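Local coordinates for SusD superfamily protein (Bacteroides vulgatus ATCC 8482, PDB 3JQ0), which probably binds nutrient glycans at the bacterial outer membrane, as other members of the SusD family do, at residues Y28-G42 against Q52-K64. Sequence-based numbering, arbitrary orientation. Where two conformers were deposited one is given.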
ATOM      1  N   TYR A  28      -4.232   6.602  -5.386  1.00  7.32           N
ATOM      2  CA  TYR A  28      -4.118   5.697  -6.504  1.00  7.53           C
ATOM      3  C   TYR A  28      -2.652   5.542  -6.941  1.00  6.83           C
ATOM      4  O   TYR A  28      -2.163   4.426  -7.144  1.00  7.18           O
ATOM      5  CB  TYR A  28      -5.016   6.178  -7.647  1.00  8.28           C
ATOM      6  CG  TYR A  28      -4.941   5.322  -8.885  1.00  7.86           C
ATOM      7  CD1 TYR A  28      -5.090   3.971  -8.832  1.00  7.89           C
ATOM      8  CD2 TYR A  28      -4.761   5.916 -10.125  1.00  9.33           C
ATOM      9  CE1 TYR A  28      -5.053   3.194  -9.992  1.00 10.00           C
ATOM     10  CE2 TYR A  28      -4.725   5.194 -11.272  1.00 10.34           C
ATOM     11  CZ  TYR A  28      -4.858   3.803 -11.209  1.00  9.36           C
ATOM     12  OH  TYR A  28      -4.827   3.054 -12.370  1.00 12.61           O
ATOM     13  N   ASN A  29      -1.945   6.674  -7.097  1.00  7.21           N
ATOM     14  CA  ASN A  29      -0.525   6.584  -7.437  1.00  7.07           C
ATOM     15  C   ASN A  29       0.278   5.814  -6.411  1.00  7.20           C
ATOM     16  O   ASN A  29       1.190   5.073  -6.795  1.00  7.29           O
ATOM     17  CB  ASN A  29       0.070   7.958  -7.647  1.00  7.75           C
ATOM     18  CG  ASN A  29      -0.269   8.579  -8.970  1.00  8.61           C
ATOM     19  OD1 ASN A  29      -0.815   7.942  -9.852  1.00 10.84           O
ATOM     20  ND2 ASN A  29       0.098   9.856  -9.116  1.00 10.16           N
ATOM     21  N   PHE A  30      -0.022   5.925  -5.125  1.00  6.99           N
ATOM     22  CA  PHE A  30       0.715   5.140  -4.124  1.00  7.23           C
ATOM     23  C   PHE A  30       0.493   3.664  -4.358  1.00  6.78           C
ATOM     24  O   PHE A  30       1.418   2.863  -4.212  1.00  7.31           O
ATOM     25  CB  PHE A  30       0.314   5.533  -2.684  1.00  7.91           C
ATOM     26  CG  PHE A  30       0.545   6.981  -2.338  1.00  8.78           C
ATOM     27  CD1 PHE A  30       1.609   7.729  -2.883  1.00 10.06           C
ATOM     28  CD2 PHE A  30      -0.294   7.632  -1.443  1.00  9.59           C
ATOM     29  CE1 PHE A  30       1.782   9.070  -2.562  1.00 11.75           C
ATOM     30  CE2 PHE A  30      -0.111   8.972  -1.120  1.00 10.52           C
ATOM     31  CZ  PHE A  30       0.912   9.695  -1.702  1.00 12.64           C
ATOM     32  N   PHE A  31      -0.741   3.253  -4.672  1.00  6.93           N
ATOM     33  CA  PHE A  31      -1.015   1.886  -5.068  1.00  6.85           C
ATOM     34  C   PHE A  31      -0.175   1.463  -6.262  1.00  6.04           C
ATOM     35  O   PHE A  31       0.473   0.420  -6.249  1.00  6.47           O
ATOM     36  CB  PHE A  31      -2.503   1.679  -5.320  1.00  6.77           C
ATOM     37  CG  PHE A  31      -2.837   0.413  -6.052  1.00  6.27           C
ATOM     38  CD1 PHE A  31      -2.759  -0.834  -5.425  1.00  7.41           C
ATOM     39  CD2 PHE A  31      -3.171   0.479  -7.401  1.00  7.07           C
ATOM     40  CE1 PHE A  31      -3.077  -1.978  -6.173  1.00  7.66           C
ATOM     41  CE2 PHE A  31      -3.474  -0.659  -8.123  1.00  8.08           C
ATOM     42  CZ  PHE A  31      -3.416  -1.884  -7.503  1.00  8.10           C
ATOM     43  N   LEU A  32      -0.215   2.274  -7.325  1.00  5.95           N
ATOM     44  CA  LEU A  32       0.487   1.913  -8.540  1.00  6.40           C
ATOM     45  C   LEU A  32       1.987   1.771  -8.336  1.00  5.75           C
ATOM     46  O   LEU A  32       2.624   0.886  -8.931  1.00  6.64           O
ATOM     47  CB  LEU A  32       0.239   2.943  -9.655  1.00  7.01           C
ATOM     48  CG  LEU A  32      -1.193   3.046 -10.232  1.00  7.08           C
ATOM     49  CD1 LEU A  32      -1.196   4.163 -11.298  1.00  9.03           C
ATOM     50  CD2 LEU A  32      -1.705   1.718 -10.746  1.00  8.57           C
ATOM     51  N   LEU A  33       2.566   2.669  -7.536  1.00  6.16           N
ATOM     52  CA  LEU A  33       3.987   2.621  -7.292  1.00  6.13           C
ATOM     53  C   LEU A  33       4.363   1.415  -6.450  1.00  6.45           C
ATOM     54  O   LEU A  33       5.468   0.864  -6.631  1.00  6.83           O
ATOM     55  CB  LEU A  33       4.436   3.908  -6.555  1.00  6.91           C
ATOM     56  CG  LEU A  33       4.398   5.176  -7.410  1.00  7.29           C
ATOM     57  CD1 LEU A  33       4.703   6.375  -6.529  1.00  9.81           C
ATOM     58  CD2 LEU A  33       5.384   5.092  -8.559  1.00  8.54           C
ATOM     59  N   GLY A  34       3.480   0.978  -5.550  1.00  6.30           N
ATOM     60  CA  GLY A  34       3.866  -0.018  -4.576  1.00  6.28           C
ATOM     61  C   GLY A  34       3.469  -1.447  -4.854  1.00  5.93           C
ATOM     62  O   GLY A  34       3.969  -2.339  -4.154  1.00  6.44           O
ATOM     63  N   GLU A  35       2.635  -1.707  -5.885  1.00  5.77           N
ATOM     64  CA  GLU A  35       2.073  -3.043  -6.077  1.00  5.66           C
ATOM     65  C   GLU A  35       2.123  -3.648  -7.482  1.00  5.83           C
ATOM     66  O   GLU A  35       2.690  -4.737  -7.625  1.00  6.06           O
ATOM     67  CB  GLU A  35       0.711  -3.149  -5.405  1.00  6.20           C
ATOM     68  CG  GLU A  35      -0.025  -4.433  -5.640  1.00  6.74           C
ATOM     69  CD  GLU A  35      -1.275  -4.588  -4.780  1.00  6.12           C
ATOM     70  OE1 GLU A  35      -1.312  -4.017  -3.672  1.00  6.52           O
ATOM     71  OE2 GLU A  35      -2.222  -5.304  -5.202  1.00  6.61           O
ATOM     72  N   PRO A  36       1.519  -3.037  -8.519  1.00  5.78           N
ATOM     73  CA  PRO A  36       1.289  -3.787  -9.756  1.00  5.96           C
ATOM     74  C   PRO A  36       2.471  -4.151 -10.626  1.00  5.89           C
ATOM     75  O   PRO A  36       2.261  -4.933 -11.563  1.00  6.44           O
ATOM     76  CB  PRO A  36       0.269  -2.940 -10.529  1.00  6.82           C
ATOM     77  CG  PRO A  36      -0.366  -2.077  -9.518  1.00  9.88           C
ATOM     78  CD  PRO A  36       0.701  -1.809  -8.511  1.00  6.30           C
ATOM     79  N   ARG A  37       3.672  -3.640 -10.363  1.00  5.65           N
ATOM     80  CA  ARG A  37       4.843  -4.155 -11.087  1.00  6.34           C
ATOM     81  C   ARG A  37       5.313  -5.538 -10.645  1.00  6.16           C
ATOM     82  O   ARG A  37       6.173  -6.112 -11.294  1.00  6.82           O
ATOM     83  CB  ARG A  37       5.991  -3.138 -11.017  1.00  6.18           C
ATOM     84  CG  ARG A  37       5.749  -1.875 -11.795  1.00  6.59           C
ATOM     85  CD  ARG A  37       6.906  -0.907 -11.788  1.00  7.25           C
ATOM     86  NE  ARG A  37       8.026  -1.527 -12.480  1.00  6.74           N
ATOM     87  CZ  ARG A  37       9.242  -0.998 -12.564  1.00  7.27           C
ATOM     88  NH1 ARG A  37       9.503   0.178 -12.044  1.00  7.74           N
ATOM     89  NH2 ARG A  37      10.191  -1.659 -13.233  1.00  8.01           N
ATOM     90  N   ALA A  38       4.756  -6.073  -9.553  1.00  6.49           N
ATOM     91  CA  ALA A  38       5.137  -7.397  -9.057  1.00  6.49           C
ATOM     92  C   ALA A  38       4.281  -8.465  -9.731  1.00  5.98           C
ATOM     93  O   ALA A  38       4.034  -8.363 -10.937  1.00  6.62           O
ATOM     94  CB  ALA A  38       5.122  -7.407  -7.508  1.00  6.76           C
ATOM     95  N   ASP A  39       3.870  -9.497  -8.989  1.00  6.49           N
ATOM     96  CA  ASP A  39       3.419 -10.753  -9.567  1.00  6.23           C
ATOM     97  C   ASP A  39       1.919 -11.021  -9.399  1.00  6.71           C
ATOM     98  O   ASP A  39       1.420 -12.063  -9.860  1.00  7.44           O
ATOM     99  CB  ASP A  39       4.231 -11.927  -9.001  1.00  6.93           C
ATOM    100  CG  ASP A  39       4.375 -11.956  -7.484  1.00  6.34           C
ATOM    101  OD1 ASP A  39       3.973 -10.985  -6.785  1.00  7.29           O
ATOM    102  OD2 ASP A  39       4.939 -12.981  -7.001  1.00  7.51           O
ATOM    103  N   ILE A  40       1.145 -10.098  -8.834  1.00  6.42           N
ATOM    104  CA  ILE A  40      -0.269 -10.350  -8.601  1.00  6.56           C
ATOM    105  C   ILE A  40      -1.107 -10.340  -9.892  1.00  6.26           C
ATOM    106  O   ILE A  40      -2.038 -11.135 -10.033  1.00  6.90           O
ATOM    107  CB  ILE A  40      -0.830  -9.371  -7.551  1.00  6.29           C
ATOM    108  CG1 ILE A  40      -0.225  -9.631  -6.173  1.00  6.84           C
ATOM    109  CG2 ILE A  40      -2.377  -9.406  -7.520  1.00  7.32           C
ATOM    110  CD1 ILE A  40      -0.393  -8.481  -5.194  1.00  9.37           C
ATOM    111  N   TYR A  41      -0.780  -9.408 -10.776  1.00  6.14           N
ATOM    112  CA  TYR A  41      -1.563  -9.143 -11.967  1.00  6.16           C
ATOM    113  C   TYR A  41      -0.860  -9.642 -13.214  1.00  6.44           C
ATOM    114  O   TYR A  41       0.221 -10.203 -13.139  1.00  7.91           O
ATOM    115  CB  TYR A  41      -1.892  -7.630 -12.114  1.00  6.65           C
ATOM    116  CG  TYR A  41      -2.434  -7.001 -10.866  1.00  6.40           C
ATOM    117  CD1 TYR A  41      -3.778  -7.009 -10.570  1.00  6.34           C
ATOM    118  CD2 TYR A  41      -1.577  -6.452  -9.932  1.00  6.85           C
ATOM    119  CE1 TYR A  41      -4.253  -6.469  -9.396  1.00  6.60           C
ATOM    120  CE2 TYR A  41      -2.025  -5.921  -8.744  1.00  7.29           C
ATOM    121  CZ  TYR A  41      -3.405  -5.941  -8.457  1.00  6.42           C
ATOM    122  OH  TYR A  41      -3.914  -5.407  -7.300  1.00  7.37           O
ATOM    123  N   GLY A  42      -1.487  -9.442 -14.379  1.00  7.05           N
ATOM    124  CA  GLY A  42      -0.878  -9.753 -15.661  1.00  7.19           C
ATOM    125  C   GLY A  42      -1.746 -10.567 -16.588  1.00  6.75           C
ATOM    126  O   GLY A  42      -1.481 -10.599 -17.795  1.00  7.48           O
ATOM    127  N   GLN A  52      -5.562  -1.125 -21.780  1.00  6.84           N
ATOM    128  CA  GLN A  52      -5.271   0.268 -22.066  1.00  7.89           C
ATOM    129  C   GLN A  52      -3.995   0.760 -21.444  1.00  8.13           C
ATOM    130  O   GLN A  52      -3.942   1.856 -20.892  1.00 10.59           O
ATOM    131  CB  GLN A  52      -6.438   1.160 -21.709  1.00  8.10           C
ATOM    132  CG  GLN A  52      -7.745   0.805 -22.427  1.00  9.56           C
ATOM    133  CD  GLN A  52      -7.771   1.170 -23.871  1.00 11.36           C
ATOM    134  OE1 GLN A  52      -6.715   1.298 -24.517  1.00 14.89           O
ATOM    135  NE2 GLN A  52      -8.983   1.323 -24.426  1.00 14.57           N
ATOM    136  N   GLY A  53      -2.958  -0.077 -21.510  1.00  8.04           N
ATOM    137  CA  GLY A  53      -1.621   0.270 -21.056  1.00  7.74           C
ATOM    138  C   GLY A  53      -1.368  -0.103 -19.617  1.00  6.93           C
ATOM    139  O   GLY A  53      -0.221  -0.123 -19.194  1.00  8.16           O
HETATM  140  N   MSE A  54      -2.398  -0.459 -18.844  1.00  6.87           N
HETATM  141  CA  MSE A  54      -2.135  -0.888 -17.454  1.00  7.55           C
HETATM  142  C   MSE A  54      -1.239  -2.142 -17.424  1.00  6.81           C
HETATM  143  O   MSE A  54      -0.507  -2.337 -16.437  1.00  7.45           O
HETATM  144  CB  MSE A  54      -3.426  -1.144 -16.710  1.00  7.94           C
HETATM  145  CG  MSE A  54      -4.319   0.050 -16.537  1.00  9.45           C
HETATM  146 SE   MSE A  54      -3.525   1.674 -15.903  0.75 11.96          SE
HETATM  147  CE  MSE A  54      -2.842   1.101 -14.310  1.00 16.64           C
ATOM    148  N   GLU A  55      -1.291  -2.960 -18.473  1.00  6.46           N
ATOM    149  CA  GLU A  55      -0.503  -4.171 -18.506  1.00  7.04           C
ATOM    150  C   GLU A  55       0.990  -3.886 -18.482  1.00  7.16           C
ATOM    151  O   GLU A  55       1.772  -4.788 -18.172  1.00  7.21           O
ATOM    152  CB  GLU A  55      -0.870  -4.999 -19.758  1.00  7.35           C
ATOM    153  CG  GLU A  55      -0.440  -4.460 -21.110  1.00  7.55           C
ATOM    154  CD  GLU A  55      -1.185  -3.263 -21.685  1.00  7.54           C
ATOM    155  OE1 GLU A  55      -2.266  -2.886 -21.146  1.00  7.59           O
ATOM    156  OE2 GLU A  55      -0.721  -2.716 -22.708  1.00 10.62           O
ATOM    157  N   ARG A  56       1.410  -2.682 -18.835  1.00  7.01           N
ATOM    158  CA  ARG A  56       2.833  -2.406 -18.815  0.52  7.19           C
ATOM    159  C   ARG A  56       3.427  -2.442 -17.419  1.00  7.04           C
ATOM    160  O   ARG A  56       4.639  -2.561 -17.292  1.00  7.42           O
ATOM    161  CB  ARG A  56       3.140  -1.086 -19.486  0.52  7.99           C
ATOM    162  CG  ARG A  56       2.798  -1.098 -20.934  0.52  7.60           C
ATOM    163  CD  ARG A  56       3.482   0.066 -21.602  0.52 11.03           C
ATOM    164  NE  ARG A  56       3.236   0.074 -23.027  0.52 14.04           N
ATOM    165  CZ  ARG A  56       4.136  -0.167 -23.945  0.52 14.43           C
ATOM    166  NH1 ARG A  56       5.403  -0.351 -23.620  0.52 11.26           N
ATOM    167  NH2 ARG A  56       3.726  -0.152 -25.217  0.52 15.77           N
ATOM    168  N   LEU A  57       2.575  -2.345 -16.398  1.00  6.60           N
ATOM    169  CA  LEU A  57       3.042  -2.533 -15.018  1.00  6.60           C
ATOM    170  C   LEU A  57       3.387  -4.004 -14.732  1.00  6.63           C
ATOM    171  O   LEU A  57       4.564  -4.301 -14.502  1.00  6.88           O
ATOM    172  CB  LEU A  57       2.101  -1.883 -13.998  1.00  7.44           C
ATOM    173  CG  LEU A  57       1.869  -0.401 -14.173  1.00  9.51           C
ATOM    174  CD1 LEU A  57       0.991   0.145 -13.063  1.00 10.43           C
ATOM    175  CD2 LEU A  57       3.113   0.407 -14.354  1.00 12.08           C
ATOM    176  N   PRO A  58       2.429  -4.943 -14.796  1.00  6.53           N
ATOM    177  CA  PRO A  58       2.841  -6.339 -14.527  1.00  6.88           C
ATOM    178  C   PRO A  58       3.865  -6.874 -15.543  1.00  6.59           C
ATOM    179  O   PRO A  58       4.684  -7.719 -15.183  1.00  7.80           O
ATOM    180  CB  PRO A  58       1.525  -7.143 -14.580  1.00  6.70           C
ATOM    181  CG  PRO A  58       0.583  -6.234 -15.312  1.00  7.36           C
ATOM    182  CD  PRO A  58       0.973  -4.842 -14.877  1.00  6.56           C
ATOM    183  N   PHE A  59       3.835  -6.413 -16.782  1.00  6.80           N
ATOM    184  CA  PHE A  59       4.801  -6.873 -17.776  1.00  7.21           C
ATOM    185  C   PHE A  59       6.132  -6.137 -17.681  1.00  7.14           C
ATOM    186  O   PHE A  59       7.088  -6.495 -18.357  1.00  7.80           O
ATOM    187  CB  PHE A  59       4.226  -6.772 -19.201  1.00  7.86           C
ATOM    188  CG  PHE A  59       3.224  -7.845 -19.496  1.00 10.53           C
ATOM    189  CD1 PHE A  59       1.911  -7.841 -19.109  1.00 12.58           C
ATOM    190  CD2 PHE A  59       3.686  -9.008 -20.160  1.00 17.19           C
ATOM    191  CE1 PHE A  59       1.025  -8.913 -19.390  1.00 13.38           C
ATOM    192  CE2 PHE A  59       2.810 -10.071 -20.431  1.00 18.18           C
ATOM    193  CZ  PHE A  59       1.469  -9.973 -20.056  1.00 17.54           C
ATOM    194  N   ASN A  60       6.205  -5.104 -16.860  1.00  6.66           N
ATOM    195  CA  ASN A  60       7.428  -4.333 -16.716  1.00  7.31           C
ATOM    196  C   ASN A  60       7.942  -3.876 -18.091  1.00  7.54           C
ATOM    197  O   ASN A  60       9.120  -4.033 -18.442  1.00  8.60           O
ATOM    198  CB  ASN A  60       8.486  -5.042 -15.879  1.00  7.66           C
ATOM    199  CG  ASN A  60       8.126  -5.007 -14.436  1.00  6.89           C
ATOM    200  OD1 ASN A  60       8.392  -3.995 -13.797  1.00  7.62           O
ATOM    201  ND2 ASN A  60       7.469  -6.047 -13.911  1.00  7.38           N
ATOM    202  N   THR A  61       7.025  -3.306 -18.860  1.00  7.61           N
ATOM    203  CA  THR A  61       7.317  -2.778 -20.176  1.00  8.06           C
ATOM    204  C   THR A  61       7.123  -1.272 -20.245  1.00  8.07           C
ATOM    205  O   THR A  61       7.129  -0.656 -21.318  1.00 10.64           O
ATOM    206  CB  THR A  61       6.510  -3.485 -21.266  1.00  8.74           C
ATOM    207  OG1 THR A  61       5.130  -3.409 -20.900  1.00 10.01           O
ATOM    208  CG2 THR A  61       6.976  -4.932 -21.476  1.00  9.29           C
ATOM    209  N   ILE A  62       7.005  -0.600 -19.110  1.00  8.25           N
ATOM    210  CA  ILE A  62       7.103   0.870 -19.056  1.00  8.49           C
ATOM    211  C   ILE A  62       8.454   1.290 -19.627  1.00  8.18           C
ATOM    212  O   ILE A  62       9.466   0.571 -19.480  1.00  9.17           O
ATOM    213  CB  ILE A  62       6.883   1.423 -17.619  1.00  8.15           C
ATOM    214  CG1 ILE A  62       7.873   0.858 -16.606  1.00  9.16           C
ATOM    215  CG2 ILE A  62       5.419   1.217 -17.176  1.00 10.35           C
ATOM    216  CD1 ILE A  62       7.721   1.447 -15.200  1.00 10.23           C
ATOM    217  N   ASN A  63       8.472   2.440 -20.282  1.00  8.61           N
ATOM    218  CA  ASN A  63       9.687   2.920 -20.948  1.00  8.26           C
ATOM    219  C   ASN A  63       9.528   4.386 -21.214  1.00  7.74           C
ATOM    220  O   ASN A  63       8.557   5.017 -20.777  1.00  8.41           O
ATOM    221  CB  ASN A  63       9.985   2.092 -22.217  1.00  9.32           C
ATOM    222  CG  ASN A  63       8.942   2.251 -23.276  1.00 11.05           C
ATOM    223  OD1 ASN A  63       8.182   3.193 -23.343  1.00 10.87           O
ATOM    224  ND2 ASN A  63       8.873   1.252 -24.132  1.00 17.60           N
ATOM    225  N   LYS A  64      10.510   4.979 -21.876  1.00  8.26           N
ATOM    226  CA  LYS A  64      10.488   6.436 -22.011  0.52  8.55           C
ATOM    227  C   LYS A  64       9.315   6.964 -22.841  1.00  9.03           C
ATOM    228  O   LYS A  64       8.991   8.136 -22.746  1.00  9.48           O
ATOM    229  CB  LYS A  64      11.836   6.954 -22.542  0.52  9.22           C
ATOM    230  CG  LYS A  64      12.118   6.604 -23.987  0.52 10.64           C
ATOM    231  CD  LYS A  64      13.545   6.999 -24.424  0.52 11.19           C
ATOM    232  CE  LYS A  64      13.742   6.872 -25.948  0.52 13.64           C
ATOM    233  NZ  LYS A  64      13.533   5.478 -26.491  0.52 16.82           N
TER
HETATM  234  O   HOH W   1       5.885  -8.716 -12.968  1.00  7.66           O
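Arg37 and Asn60 answer one another twice, a compact example of how a buried arginine can be held by an amide that also reads its backbone. The guanidinium meets Asn60 OD1 side-on, NE at 2.8 Å and NH2 at 3.0 Å, and the oxygen lies almost in the guanidinium plane while the two flat groups are turned 51° apart. The same amide then reaches back: Asn60 ND2 donates nearly straight, in its own plane, to a lone pair of Arg37 O at 2.9 Å. A bend at chi3 (65°) in an otherwise extended chain brings NE and NH2 to Asn60 OD1, and Ile62 CD1 rests over one face of the guanidinium, near the rim. Replacing Arg37 with an alanine would probably leave Asn60 OD1 and the carbonyls of Arg470 and Leu472 without these donors, and Ile62 CD1 without the face it rests on.

Next to these hydrogen bonds, Leu32 crosses both Leu57 and Met54 at about a right angle. Leu57 CD1 touches both Leu32 CD2, 3.9 Å away, and Pro36 CB. Met54 (selenomethionine), folded at chi2 and chi3, puts CE against Leu32 CD2 and 3.4 Å from Tyr28 OH, which meets it from the opposite direction. Elsewhere in the contact, Pro58 CB presses on the CA of Gly42 at 3.7 Å. Water 1 lies 2.8 Å from Ala38 O and 2.7 Å from Pro58 O, bridging the two backbones.

The contact thus joins two type I turns, Glu35 to Ala38 and Leu57 to Asn60, well separated in sequence, within the helical SusD fold. Arg37 NH1 and NH2 also reach the carbonyls of Leu472 and Arg470, and Ser465 OG is hydrogen-bonded to Asn60 ND2 and Pro58 O. Helix 27-34 packs on helix 97-122, the turn that follows it meets helix 448-455, and strand 41-43 pairs antiparallel with strand 299-300.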